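Local coordinates for protein putidaredoxin reductase (Pseudomonas putida, PDB 1Q1R) that probably uses its bound FAD to pass electrons from NADH to putidaredoxin, which supplies the cytochrome P450cam monooxygenase, at residues R144-D149 against A239-A244; S121-K126 against D222-T227; T176-A181 against V229-G234. All coordinates share one frame; numbering follows the deposited sequence.

Interaction 1 of 3, residues R144-D149 against A239-A244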
loop_
_atom_site.group_PDB
_atom_site.type_symbol
_atom_site.label_atom_id
_atom_site.label_comp_id
_atom_site.label_asym_id
_atom_site.label_seq_id
_atom_site.Cartn_x
_atom_site.Cartn_y
_atom_site.Cartn_z
ATOM N N ARG A 144 3.948 16.368 -14.456
ATOM C CA ARG A 144 4.109 17.359 -15.519
ATOM C C ARG A 144 2.913 18.302 -15.562
ATOM O O ARG A 144 3.024 19.436 -16.016
ATOM C CB ARG A 144 4.256 16.681 -16.893
ATOM C CG ARG A 144 5.583 15.948 -17.105
ATOM C CD ARG A 144 5.770 15.553 -18.572
ATOM N NE ARG A 144 4.721 14.656 -19.053
ATOM C CZ ARG A 144 4.763 13.329 -18.967
ATOM N NH1 ARG A 144 5.808 12.722 -18.418
ATOM N NH2 ARG A 144 3.752 12.603 -19.430
ATOM N N GLN A 145 1.771 17.827 -15.077
ATOM C CA GLN A 145 0.554 18.626 -15.089
ATOM C C GLN A 145 0.180 19.266 -13.754
ATOM O O GLN A 145 -0.914 19.810 -13.618
ATOM C CB GLN A 145 -0.602 17.769 -15.606
ATOM C CG GLN A 145 -0.321 17.201 -16.995
ATOM C CD GLN A 145 -1.424 16.315 -17.517
ATOM O OE1 GLN A 145 -2.494 16.796 -17.907
ATOM N NE2 GLN A 145 -1.176 15.007 -17.523
ATOM N N LEU A 146 1.064 19.197 -12.764
ATOM C CA LEU A 146 0.760 19.826 -11.476
ATOM C C LEU A 146 1.142 21.291 -11.638
ATOM O O LEU A 146 2.202 21.725 -11.204
ATOM C CB LEU A 146 1.560 19.167 -10.347
ATOM C CG LEU A 146 1.152 17.726 -10.024
ATOM C CD1 LEU A 146 1.970 17.222 -8.842
ATOM C CD2 LEU A 146 -0.340 17.660 -9.693
ATOM N N ILE A 147 0.244 22.042 -12.264
ATOM C CA ILE A 147 0.464 23.447 -12.583
ATOM C C ILE A 147 -0.305 24.451 -11.736
ATOM O O ILE A 147 -1.518 24.336 -11.565
ATOM C CB ILE A 147 0.114 23.671 -14.060
ATOM C CG1 ILE A 147 0.940 22.700 -14.914
ATOM C CG2 ILE A 147 0.364 25.122 -14.455
ATOM C CD1 ILE A 147 0.393 22.491 -16.299
ATOM N N ALA A 148 0.408 25.451 -11.232
ATOM C CA ALA A 148 -0.199 26.486 -10.404
ATOM C C ALA A 148 -1.440 27.082 -11.056
ATOM O O ALA A 148 -1.455 27.390 -12.254
ATOM C CB ALA A 148 0.818 27.589 -10.106
ATOM N N ASP A 149 -2.484 27.229 -10.245
ATOM C CA ASP A 149 -3.761 27.786 -10.662
ATOM C C ASP A 149 -4.620 26.898 -11.560
ATOM O O ASP A 149 -5.769 27.228 -11.840
ATOM C CB ASP A 149 -3.551 29.167 -11.292
ATOM C CG ASP A 149 -2.863 30.136 -10.337
ATOM O OD1 ASP A 149 -3.253 30.179 -9.149
ATOM O OD2 ASP A 149 -1.935 30.854 -10.766
ATOM N N ALA A 239 -12.253 21.000 -14.605
ATOM C CA ALA A 239 -10.970 20.399 -14.267
ATOM C C ALA A 239 -9.958 20.411 -15.399
ATOM O O ALA A 239 -10.306 20.204 -16.560
ATOM C CB ALA A 239 -11.185 18.966 -13.798
ATOM N N ASP A 240 -8.701 20.657 -15.046
ATOM C CA ASP A 240 -7.614 20.640 -16.017
ATOM C C ASP A 240 -6.920 19.290 -15.869
ATOM O O ASP A 240 -6.225 18.826 -16.773
ATOM C CB ASP A 240 -6.612 21.759 -15.729
ATOM C CG ASP A 240 -7.208 23.133 -15.923
ATOM O OD1 ASP A 240 -7.693 23.406 -17.038
ATOM O OD2 ASP A 240 -7.190 23.937 -14.966
ATOM N N LEU A 241 -7.127 18.661 -14.714
ATOM C CA LEU A 241 -6.515 17.372 -14.415
ATOM C C LEU A 241 -7.411 16.568 -13.481
ATOM O O LEU A 241 -8.013 17.122 -12.563
ATOM C CB LEU A 241 -5.155 17.595 -13.746
ATOM C CG LEU A 241 -4.294 16.385 -13.384
ATOM C CD1 LEU A 241 -3.880 15.640 -14.651
ATOM C CD2 LEU A 241 -3.057 16.864 -12.617
ATOM N N VAL A 242 -7.497 15.266 -13.724
ATOM C CA VAL A 242 -8.306 14.384 -12.890
ATOM C C VAL A 242 -7.472 13.175 -12.513
ATOM O O VAL A 242 -6.916 12.497 -13.375
ATOM C CB VAL A 242 -9.585 13.888 -13.619
ATOM C CG1 VAL A 242 -10.344 12.906 -12.723
ATOM C CG2 VAL A 242 -10.484 15.070 -13.972
ATOM N N ILE A 243 -7.372 12.919 -11.217
ATOM C CA ILE A 243 -6.615 11.781 -10.721
ATOM C C ILE A 243 -7.583 10.910 -9.937
ATOM O O ILE A 243 -8.212 11.368 -8.984
ATOM C CB ILE A 243 -5.466 12.241 -9.817
ATOM C CG1 ILE A 243 -4.474 13.068 -10.640
ATOM C CG2 ILE A 243 -4.785 11.030 -9.178
ATOM C CD1 ILE A 243 -3.447 13.801 -9.802
ATOM N N ALA A 244 -7.710 9.657 -10.354
ATOM C CA ALA A 244 -8.632 8.739 -9.704
ATOM C C ALA A 244 -7.921 7.671 -8.883
ATOM O O ALA A 244 -6.906 7.112 -9.303
ATOM C CB ALA A 244 -9.535 8.077 -10.755
HETATM O O HOH W 1 -3.661 19.027 -17.358
#
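Gln-145 and Leu-241 face each other with their CA atoms 7.2 Å apart, where the chain leaving helix 136-144 passes the start of strand 241-244. Here the loop before strand 151-155 packs on an inner strand of the five-stranded parallel sheet, in an alpha/beta domain of the glutathione reductase fold that is probably of the dinucleotide-binding type. Leu-241 carries the contact. With its CG anti to the backbone N (chi1 -178°), it sends CD1 over the flat face of the Gln-145 amide, 3.8 Å from Gln-145 CD, while Leu-241 CD2 rests 4.0 Å from Gln-145 CB. Leu-146, centre of an inverse gamma turn, starts away from the strand, yet its end returns, and Leu-146 CD2 meets Leu-241 CD2 at 4.1 Å. Putting a serine at Leu-241 would probably leave the amide face of Gln-145 and the methyl of Leu-146 without their apolar neighbour. The amide itself is fixed from both ends: Gln-145 NE2 donates to the carbonyls of Asn-128 and Cys-141, and a water donates to Gln-145 OE1 at 2.6 Å and, with its second hydrogen, to Asp-240 O, also at 2.6 Å.

Interaction 2 of 3, residues S121-K126 against D222-T227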
loop_
_atom_site.group_PDB
_atom_site.type_symbol
_atom_site.label_atom_id
_atom_site.label_comp_id
_atom_site.label_asym_id
_atom_site.label_seq_id
_atom_site.Cartn_x
_atom_site.Cartn_y
_atom_site.Cartn_z
ATOM N N SER A 121 -14.883 5.284 -18.395
ATOM C CA SER A 121 -14.559 4.335 -19.447
ATOM C C SER A 121 -14.320 5.047 -20.775
ATOM O O SER A 121 -14.558 6.247 -20.904
ATOM C CB SER A 121 -15.707 3.345 -19.618
ATOM O OG SER A 121 -16.887 4.031 -20.003
ATOM N N GLY A 122 -13.846 4.291 -21.760
ATOM C CA GLY A 122 -13.603 4.839 -23.081
ATOM C C GLY A 122 -12.726 6.070 -23.163
ATOM O O GLY A 122 -11.643 6.124 -22.578
ATOM N N ALA A 123 -13.205 7.066 -23.903
ATOM C CA ALA A 123 -12.477 8.313 -24.111
ATOM C C ALA A 123 -11.966 8.956 -22.828
ATOM O O ALA A 123 -10.837 9.441 -22.781
ATOM C CB ALA A 123 -13.361 9.303 -24.866
ATOM N N VAL A 124 -12.797 8.966 -21.790
ATOM C CA VAL A 124 -12.405 9.578 -20.528
ATOM C C VAL A 124 -11.088 9.012 -20.004
ATOM O O VAL A 124 -10.114 9.745 -19.846
ATOM C CB VAL A 124 -13.498 9.405 -19.455
ATOM C CG1 VAL A 124 -13.062 10.068 -18.158
ATOM C CG2 VAL A 124 -14.800 10.020 -19.945
ATOM N N GLY A 125 -11.059 7.709 -19.745
ATOM C CA GLY A 125 -9.846 7.082 -19.246
ATOM C C GLY A 125 -8.640 7.307 -20.147
ATOM O O GLY A 125 -7.507 7.383 -19.666
ATOM N N LYS A 126 -8.886 7.423 -21.451
ATOM C CA LYS A 126 -7.823 7.635 -22.433
ATOM C C LYS A 126 -7.194 9.028 -22.365
ATOM O O LYS A 126 -6.023 9.195 -22.691
ATOM C CB LYS A 126 -8.359 7.433 -23.852
ATOM C CG LYS A 126 -9.229 6.209 -24.057
ATOM C CD LYS A 126 -8.451 4.914 -23.957
ATOM C CE LYS A 126 -9.365 3.727 -24.251
ATOM N NZ LYS A 126 -8.656 2.422 -24.118
ATOM N N ASP A 222 -11.540 18.304 -29.798
ATOM C CA ASP A 222 -10.259 18.315 -30.496
ATOM C C ASP A 222 -9.128 17.622 -29.736
ATOM O O ASP A 222 -8.455 16.745 -30.275
ATOM C CB ASP A 222 -9.862 19.760 -30.821
ATOM C CG ASP A 222 -9.661 20.605 -29.575
ATOM O OD1 ASP A 222 -10.368 20.370 -28.571
ATOM O OD2 ASP A 222 -8.804 21.517 -29.603
ATOM N N GLN A 223 -8.935 18.007 -28.479
ATOM C CA GLN A 223 -7.869 17.445 -27.658
ATOM C C GLN A 223 -8.217 16.148 -26.935
ATOM O O GLN A 223 -7.334 15.484 -26.394
ATOM C CB GLN A 223 -7.422 18.490 -26.641
ATOM C CG GLN A 223 -6.905 19.763 -27.283
ATOM C CD GLN A 223 -7.158 20.982 -26.427
ATOM O OE1 GLN A 223 -6.783 21.021 -25.251
ATOM N NE2 GLN A 223 -7.801 21.992 -27.010
ATOM N N GLN A 224 -9.493 15.783 -26.929
ATOM C CA GLN A 224 -9.918 14.566 -26.247
ATOM C C GLN A 224 -9.440 14.596 -24.794
ATOM O O GLN A 224 -8.931 13.606 -24.276
ATOM C CB GLN A 224 -9.347 13.328 -26.948
ATOM C CG GLN A 224 -9.901 13.080 -28.343
ATOM C CD GLN A 224 -11.381 12.754 -28.326
ATOM O OE1 GLN A 224 -11.796 11.713 -27.811
ATOM N NE2 GLN A 224 -12.187 13.648 -28.884
ATOM N N LYS A 225 -9.595 15.745 -24.149
ATOM C CA LYS A 225 -9.198 15.902 -22.756
ATOM C C LYS A 225 -10.420 16.205 -21.898
ATOM O O LYS A 225 -11.417 16.733 -22.391
ATOM C CB LYS A 225 -8.179 17.037 -22.621
ATOM C CG LYS A 225 -6.830 16.714 -23.257
ATOM C CD LYS A 225 -5.873 17.905 -23.271
ATOM C CE LYS A 225 -5.557 18.422 -21.876
ATOM N NZ LYS A 225 -4.465 19.452 -21.905
ATOM N N VAL A 226 -10.345 15.856 -20.617
ATOM C CA VAL A 226 -11.444 16.125 -19.700
ATOM C C VAL A 226 -11.444 17.621 -19.412
ATOM O O VAL A 226 -10.383 18.222 -19.233
ATOM C CB VAL A 226 -11.263 15.362 -18.364
ATOM C CG1 VAL A 226 -12.315 15.824 -17.345
ATOM C CG2 VAL A 226 -11.376 13.858 -18.604
ATOM N N THR A 227 -12.628 18.226 -19.394
ATOM C CA THR A 227 -12.744 19.644 -19.101
ATOM C C THR A 227 -13.571 19.855 -17.843
ATOM O O THR A 227 -13.562 20.942 -17.266
ATOM C CB THR A 227 -13.405 20.423 -20.263
ATOM O OG1 THR A 227 -14.667 19.827 -20.581
ATOM C CG2 THR A 227 -12.509 20.407 -21.494
HETATM O O HOH W 2 -9.297 10.847 -24.785
#
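Ala-123 stands opposite Gln-224 with 7.1 Å between their CA atoms, and Val-124 opposite Val-226 with 6.7 Å between theirs; a single helical turn, 123-126, thus lies against the bend that leads into strand 226-231. Gly-122 occupies the N-cap position at a positive phi of 54°, and on the other side Gln-224 also has positive phi, consistent with a bend there. The two backbones are linked through a water, which donates to Ala-123 O at 2.9 Å and to Gln-224 O at 2.8 Å, so two carbonyls that could not bond each other share one donor.

Beside this bridge the contact is apolar. Val-124 has CG1 anti to the backbone N (chi1 -179°), and this methyl reaches Val-226 CG2 at 4.2 Å; the two branched side chains meet at a slant through one methyl each. Towards solvent, Gln-224 folds back at chi2 (-65°), bringing Gln-224 OE1 to 4.1 Å from Ala-123 CB, a van der Waals contact alone, while its NE2 donates to Thr-221 O within the same loop, where Gln-223 NE2 also donates to Asp-222 OD2. Between the two touching residues of this segment, Lys-225 N bonds to Ser-220 OG.

The contact joins the helical turn to a three-stranded antiparallel sheet in which strand 226-231 is the middle one. Strand 214-219, next to strand 226-231, supplies Phe-217, which touches both valines, and Met-219, which packs on Ala-123 and Val-124; Asn-129, just before strand 130-132 of the parallel sheet, donates from ND2 to Val-226 O.

Interaction 3 of 3, residues T176-A181 against V229-G234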
loop_
_atom_site.group_PDB
_atom_site.type_symbol
_atom_site.label_atom_id
_atom_site.label_comp_id
_atom_site.label_asym_id
_atom_site.label_seq_id
_atom_site.Cartn_x
_atom_site.Cartn_y
_atom_site.Cartn_z
ATOM N N THR A 176 -9.813 19.990 -5.547
ATOM C CA THR A 176 -11.099 19.506 -5.055
ATOM C C THR A 176 -10.983 17.983 -4.927
ATOM O O THR A 176 -10.529 17.308 -5.853
ATOM C CB THR A 176 -12.263 19.817 -6.044
ATOM O OG1 THR A 176 -12.363 21.231 -6.252
ATOM C CG2 THR A 176 -13.586 19.305 -5.481
ATOM N N LEU A 177 -11.375 17.437 -3.780
ATOM C CA LEU A 177 -11.303 15.991 -3.595
ATOM C C LEU A 177 -12.691 15.444 -3.325
ATOM O O LEU A 177 -13.432 15.975 -2.499
ATOM C CB LEU A 177 -10.353 15.637 -2.448
ATOM C CG LEU A 177 -10.096 14.141 -2.245
ATOM C CD1 LEU A 177 -8.720 13.920 -1.632
ATOM C CD2 LEU A 177 -11.186 13.552 -1.363
ATOM N N LEU A 178 -13.034 14.368 -4.020
ATOM C CA LEU A 178 -14.351 13.766 -3.890
ATOM C C LEU A 178 -14.316 12.354 -3.333
ATOM O O LEU A 178 -13.484 11.534 -3.730
ATOM C CB LEU A 178 -15.033 13.728 -5.258
ATOM C CG LEU A 178 -14.945 14.997 -6.107
ATOM C CD1 LEU A 178 -15.547 14.724 -7.479
ATOM C CD2 LEU A 178 -15.668 16.135 -5.411
ATOM N N ASP A 179 -15.234 12.074 -2.416
ATOM C CA ASP A 179 -15.340 10.743 -1.841
ATOM C C ASP A 179 -16.815 10.413 -1.657
ATOM O O ASP A 179 -17.602 11.255 -1.229
ATOM C CB ASP A 179 -14.620 10.655 -0.495
ATOM C CG ASP A 179 -14.385 9.217 -0.058
ATOM O OD1 ASP A 179 -15.365 8.454 0.074
ATOM O OD2 ASP A 179 -13.214 8.841 0.148
ATOM N N THR A 180 -17.177 9.183 -1.992
ATOM C CA THR A 180 -18.552 8.728 -1.873
ATOM C C THR A 180 -18.937 8.512 -0.413
ATOM O O THR A 180 -20.096 8.680 -0.040
ATOM C CB THR A 180 -18.751 7.418 -2.647
ATOM O OG1 THR A 180 -17.743 6.476 -2.255
ATOM C CG2 THR A 180 -18.641 7.666 -4.149
ATOM N N ALA A 181 -17.959 8.146 0.411
ATOM C CA ALA A 181 -18.198 7.909 1.832
ATOM C C ALA A 181 -18.549 9.204 2.556
ATOM O O ALA A 181 -18.234 10.297 2.083
ATOM C CB ALA A 181 -16.968 7.275 2.465
ATOM N N VAL A 229 -15.783 17.575 -14.339
ATOM C CA VAL A 229 -16.262 16.378 -13.654
ATOM C C VAL A 229 -17.679 16.704 -13.179
ATOM O O VAL A 229 -17.901 17.743 -12.557
ATOM C CB VAL A 229 -15.382 16.047 -12.420
ATOM C CG1 VAL A 229 -15.844 14.742 -11.776
ATOM C CG2 VAL A 229 -13.916 15.952 -12.834
ATOM N N LEU A 230 -18.637 15.834 -13.480
ATOM C CA LEU A 230 -20.016 16.078 -13.063
ATOM C C LEU A 230 -20.403 15.174 -11.906
ATOM O O LEU A 230 -20.122 13.979 -11.921
ATOM C CB LEU A 230 -21.001 15.843 -14.220
ATOM C CG LEU A 230 -20.868 16.610 -15.540
ATOM C CD1 LEU A 230 -20.230 17.975 -15.316
ATOM C CD2 LEU A 230 -20.024 15.796 -16.493
ATOM N N CYS A 231 -21.054 15.749 -10.906
ATOM C CA CYS A 231 -21.489 14.979 -9.749
ATOM C C CYS A 231 -22.951 14.599 -9.895
ATOM O O CYS A 231 -23.720 15.297 -10.554
ATOM C CB CYS A 231 -21.297 15.790 -8.474
ATOM S SG CYS A 231 -19.596 16.314 -8.224
ATOM N N GLU A 232 -23.327 13.494 -9.264
ATOM C CA GLU A 232 -24.694 12.992 -9.308
ATOM C C GLU A 232 -25.728 14.050 -8.908
ATOM O O GLU A 232 -26.848 14.055 -9.420
ATOM C CB GLU A 232 -24.810 11.765 -8.399
ATOM C CG GLU A 232 -26.179 11.116 -8.375
ATOM C CD GLU A 232 -26.708 10.806 -9.763
ATOM O OE1 GLU A 232 -25.937 10.284 -10.598
ATOM O OE2 GLU A 232 -27.903 11.075 -10.013
ATOM N N ASP A 233 -25.352 14.952 -8.008
ATOM C CA ASP A 233 -26.278 15.987 -7.565
ATOM C C ASP A 233 -26.320 17.197 -8.501
ATOM O O ASP A 233 -26.880 18.237 -8.152
ATOM C CB ASP A 233 -25.916 16.434 -6.148
ATOM C CG ASP A 233 -24.703 17.326 -6.114
ATOM O OD1 ASP A 233 -23.784 17.125 -6.940
ATOM O OD2 ASP A 233 -24.668 18.228 -5.250
ATOM N N GLY A 234 -25.714 17.065 -9.681
ATOM C CA GLY A 234 -25.729 18.149 -10.653
ATOM C C GLY A 234 -24.601 19.166 -10.594
ATOM O O GLY A 234 -24.589 20.127 -11.367
#
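Leu-178 holds CG beside its backbone N (chi1 -45°) and then runs out straight (chi2 174°), which carries CD1 across to Val-229 and Cys-231. Val-229, with CG1 anti to its own N (chi1 -176°), offers that methyl, and Leu-178 CD1 meets Val-229 CG1 at 4.3 Å. Two residues along, the thiol of Cys-231 comes in from the same strand, its SG lying 4.4 Å from Leu-178 CD1. One methyl therefore touches both a methyl and a sulfur, and all three residues are buried.

The two strands belong to different layers: 174-178 to the parallel sheet of an alpha/beta domain, 226-231 to the small antiparallel sheet packed on it, a layering seen in the dinucleotide-binding domains of the glutathione reductase family. Val-153 and Leu-237 also press on Leu-178.

Beyond the contact both segments turn. Asp-179 OD1 uses its anti lone pair to accept from Ala-181 N at 2.6 Å, forming an Asx turn, while its OD2 makes a weak bond to Gly-157 N in what is probably the glycine-rich loop. In the other segment a type I beta turn reverses the chain, Gly-234 N donating to Cys-231 O at 2.8 Å.

Read together, interaction 3 joins the small antiparallel sheet directly to the parallel one, while interactions 1 and 2 tie a loop and a helical turn to strands beside that interface. Interactions 2 and 3 share strand 226-231, their centres about 18 Å apart. Interaction 1 is joined to both through the segment 239-244: Val-242 CG2 packs on Val-226 CG1 at 3.9 Å and on Val-229 CG2 at 3.7 Å, and Ala-239 N probably bonds to Thr-227 O at 3.0 Å. Interaction 1 does not reach the cofactor, the side chain of Leu-146 being about 12 Å from the bound FAD; that of Leu-178 lies near, without touching, a probable GxGxxG loop.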